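Local coordinates for lipid II:glycine glycyltransferase (Staphylococcus aureus, PDB 6SNR), which probably adds the first glycine of the pentaglycine interpeptide bridge to the lysine of membrane-bound lipid II, using glycyl-tRNA(Gly) as donor, at residues E227-K232 and A307-A312. Numbering follows the deposited sequence.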
ATOM      1  N   GLU A 227       1.170  -9.252  -2.080  1.00 18.97           N
ATOM      2  CA  GLU A 227       1.207  -9.535  -3.514  1.00 20.10           C
ATOM      3  C   GLU A 227       2.094  -8.534  -4.232  1.00 19.17           C
ATOM      4  O   GLU A 227       2.163  -7.368  -3.865  1.00 18.18           O
ATOM      5  CB  GLU A 227      -0.194  -9.480  -4.108  1.00 20.63           C
ATOM      6  CG  GLU A 227      -1.180 -10.395  -3.390  1.00 22.33           C
ATOM      7  CD  GLU A 227      -1.070 -11.859  -3.806  1.00 25.15           C
ATOM      8  OE1 GLU A 227      -0.424 -12.183  -4.825  1.00 26.69           O
ATOM      9  OE2 GLU A 227      -1.660 -12.680  -3.090  1.00 24.09           O
ATOM     10  N   LEU A 228       2.758  -9.011  -5.292  1.00 18.25           N
ATOM     11  CA  LEU A 228       3.575  -8.196  -6.135  1.00 20.06           C
ATOM     12  C   LEU A 228       2.855  -7.957  -7.458  1.00 20.49           C
ATOM     13  O   LEU A 228       2.329  -8.907  -8.044  1.00 21.57           O
ATOM     14  CB  LEU A 228       4.891  -8.893  -6.421  1.00 19.31           C
ATOM     15  CG  LEU A 228       5.832  -8.228  -7.436  1.00 20.36           C
ATOM     16  CD1 LEU A 228       6.362  -6.912  -6.911  1.00 20.71           C
ATOM     17  CD2 LEU A 228       6.966  -9.178  -7.843  1.00 22.78           C
ATOM     18  N   PHE A 229       2.822  -6.704  -7.898  1.00 18.38           N
ATOM     19  CA  PHE A 229       2.197  -6.366  -9.204  1.00 19.42           C
ATOM     20  C   PHE A 229       3.304  -5.798 -10.057  1.00 18.64           C
ATOM     21  O   PHE A 229       4.145  -5.060  -9.546  1.00 18.52           O
ATOM     22  CB  PHE A 229       1.043  -5.358  -9.041  1.00 18.52           C
ATOM     23  CG  PHE A 229      -0.143  -5.926  -8.366  1.00 19.57           C
ATOM     24  CD1 PHE A 229      -0.159  -6.047  -6.988  1.00 19.83           C
ATOM     25  CD2 PHE A 229      -1.217  -6.399  -9.084  1.00 21.11           C
ATOM     26  CE1 PHE A 229      -1.212  -6.644  -6.357  1.00 20.07           C
ATOM     27  CE2 PHE A 229      -2.307  -6.963  -8.440  1.00 22.42           C
ATOM     28  CZ  PHE A 229      -2.286  -7.085  -7.052  1.00 21.08           C
ATOM     29  N   LEU A 230       3.274  -6.106 -11.369  1.00 18.98           N
ATOM     30  CA  LEU A 230       4.250  -5.576 -12.324  1.00 22.31           C
ATOM     31  C   LEU A 230       3.476  -5.055 -13.548  1.00 21.01           C
ATOM     32  O   LEU A 230       2.474  -5.684 -13.974  1.00 23.52           O
ATOM     33  CB  LEU A 230       5.180  -6.691 -12.747  1.00 21.73           C
ATOM     34  CG  LEU A 230       6.109  -7.288 -11.721  1.00 22.53           C
ATOM     35  CD1 LEU A 230       6.922  -8.423 -12.323  1.00 23.25           C
ATOM     36  CD2 LEU A 230       7.018  -6.214 -11.176  1.00 22.61           C
ATOM     37  N   VAL A 231       3.941  -3.960 -14.130  1.00 21.86           N
ATOM     38  CA  VAL A 231       3.273  -3.403 -15.346  1.00 20.75           C
ATOM     39  C   VAL A 231       4.207  -3.631 -16.541  1.00 21.25           C
ATOM     40  O   VAL A 231       5.366  -3.241 -16.490  1.00 22.35           O
ATOM     41  CB  VAL A 231       2.984  -1.917 -15.204  1.00 21.27           C
ATOM     42  CG1 VAL A 231       2.330  -1.356 -16.472  1.00 23.37           C
ATOM     43  CG2 VAL A 231       2.080  -1.665 -13.990  1.00 22.11           C
ATOM     44  N   LYS A 232       3.659  -4.257 -17.581  1.00 25.21           N
ATOM     45  CA  LYS A 232       4.401  -4.673 -18.764  1.00 27.32           C
ATOM     46  C   LYS A 232       3.883  -3.921 -20.010  1.00 27.24           C
ATOM     47  O   LYS A 232       2.683  -3.716 -20.181  1.00 26.60           O
ATOM     48  CB  LYS A 232       4.196  -6.159 -18.990  1.00 31.35           C
ATOM     49  CG  LYS A 232       5.094  -6.740 -20.073  1.00 36.20           C
ATOM     50  CD  LYS A 232       5.020  -8.251 -20.085  1.00 38.44           C
ATOM     51  CE  LYS A 232       6.399  -8.860 -20.088  1.00 40.98           C
ATOM     52  NZ  LYS A 232       6.290 -10.291 -20.483  1.00 41.98           N
ATOM     53  N   ALA A 307       4.900  -2.880  -7.747  1.00 19.16           N
ATOM     54  CA  ALA A 307       4.562  -2.522  -6.389  1.00 19.21           C
ATOM     55  C   ALA A 307       4.215  -3.728  -5.541  1.00 18.61           C
ATOM     56  O   ALA A 307       3.776  -4.760  -6.039  1.00 18.67           O
ATOM     57  CB  ALA A 307       3.392  -1.581  -6.415  1.00 20.05           C
ATOM     58  N   LEU A 308       4.392  -3.555  -4.224  1.00 17.64           N
ATOM     59  CA  LEU A 308       3.968  -4.531  -3.235  1.00 18.63           C
ATOM     60  C   LEU A 308       2.733  -4.049  -2.476  1.00 17.76           C
ATOM     61  O   LEU A 308       2.731  -2.921  -1.969  1.00 17.39           O
ATOM     62  CB  LEU A 308       5.131  -4.766  -2.295  1.00 19.62           C
ATOM     63  CG  LEU A 308       6.314  -5.606  -2.781  1.00 22.83           C
ATOM     64  CD1 LEU A 308       7.493  -5.522  -1.798  1.00 25.95           C
ATOM     65  CD2 LEU A 308       5.909  -7.047  -2.978  1.00 26.39           C
ATOM     66  N   LEU A 309       1.702  -4.905  -2.403  1.00 17.05           N
ATOM     67  CA  LEU A 309       0.397  -4.630  -1.812  1.00 17.41           C
ATOM     68  C   LEU A 309       0.197  -5.629  -0.675  1.00 16.51           C
ATOM     69  O   LEU A 309       0.339  -6.823  -0.881  1.00 17.78           O
ATOM     70  CB  LEU A 309      -0.716  -4.849  -2.835  1.00 18.85           C
ATOM     71  CG  LEU A 309      -2.153  -4.616  -2.430  1.00 19.68           C
ATOM     72  CD1 LEU A 309      -2.361  -3.154  -2.091  1.00 18.43           C
ATOM     73  CD2 LEU A 309      -3.140  -5.099  -3.506  1.00 18.91           C
ATOM     74  N   MET A 310      -0.037  -5.123   0.539  1.00 16.82           N
ATOM     75  CA  MET A 310      -0.240  -5.985   1.726  1.00 17.58           C
ATOM     76  C   MET A 310      -1.644  -5.927   2.208  1.00 15.91           C
ATOM     77  O   MET A 310      -2.385  -4.990   1.899  1.00 15.35           O
ATOM     78  CB  MET A 310       0.664  -5.509   2.894  1.00 18.01           C
ATOM     79  CG  MET A 310       2.072  -5.168   2.545  1.00 22.12           C
ATOM     80  SD  MET A 310       2.961  -6.408   1.610  1.00 25.23           S
ATOM     81  CE  MET A 310       3.201  -5.544   0.121  1.00 33.13           C
ATOM     82  N   PHE A 311      -2.069  -6.890   3.044  1.00 16.16           N
ATOM     83  CA  PHE A 311      -3.409  -6.906   3.590  1.00 14.98           C
ATOM     84  C   PHE A 311      -3.419  -7.311   5.064  1.00 15.34           C
ATOM     85  O   PHE A 311      -2.582  -8.133   5.501  1.00 15.61           O
ATOM     86  CB  PHE A 311      -4.302  -7.944   2.925  1.00 15.90           C
ATOM     87  CG  PHE A 311      -4.587  -7.646   1.467  1.00 17.04           C
ATOM     88  CD1 PHE A 311      -3.742  -8.087   0.470  1.00 17.42           C
ATOM     89  CD2 PHE A 311      -5.683  -6.916   1.153  1.00 18.80           C
ATOM     90  CE1 PHE A 311      -4.019  -7.790  -0.889  1.00 19.80           C
ATOM     91  CE2 PHE A 311      -5.975  -6.618  -0.165  1.00 20.37           C
ATOM     92  CZ  PHE A 311      -5.139  -7.042  -1.183  1.00 20.22           C
ATOM     93  N   ALA A 312      -4.397  -6.785   5.755  1.00 14.90           N
ATOM     94  CA  ALA A 312      -4.777  -7.225   7.105  1.00 16.02           C
ATOM     95  C   ALA A 312      -6.263  -7.101   7.244  1.00 15.75           C
ATOM     96  O   ALA A 312      -6.785  -6.085   7.674  1.00 18.97           O
ATOM     97  CB  ALA A 312      -4.018  -6.420   8.190  1.00 16.18           C
TER
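Glu227 faces Leu309 and Phe229 faces Ala307 as antiparallel hydrogen-bonded pairs of residues 227-232 and 307-312, whose axes approach to 4.8 Å with their directions 148° apart. Each pair closes its own ring of two bonds: Glu227 N to Leu309 O is 2.8 Å, answered by Leu309 N to Glu227 O, while Phe229 and Ala307 exchange theirs in the same way. Between the rings sits the non-hydrogen-bonded pair Leu228 and Leu308, where the backbones are joined by CA-H...O contacts, Leu308 CA lying 3.4 Å from Glu227 O and Leu228 CA equally near Ala307 O. Two carbonyl oxygens thus each receive an N-H and a CA-H from the partner strand.

The two sheet faces are packed differently. On one, Leu308 CD2 lies 4.0 Å from both CB and CD1 of Leu228, the two side chains crossing at a slant. On the other, contact is diagonal: Leu309 has CG anti to its backbone N (chi1 -180°), and its CD2 methyl comes to 3.8 Å from Phe229 CE1, approaching the ring obliquely and skipping the register by two residues. Helix 332-347 covers this face through Met336, Met340 and Tyr343, the last set edge-to-face against Phe229.

Strands 226-233 and 302-312 are neighbours inside a mixed seven-stranded sheet, flanked by 180-183 and 315-323. The long, mostly helical insertion between them holds helices 235-262 and 267-297, a protruding hairpin like the coiled-coil arm of FemA; the chain thus leaves the sheet and returns into the antiparallel neighbour, in a domain of the GNAT-like acyltransferase fold.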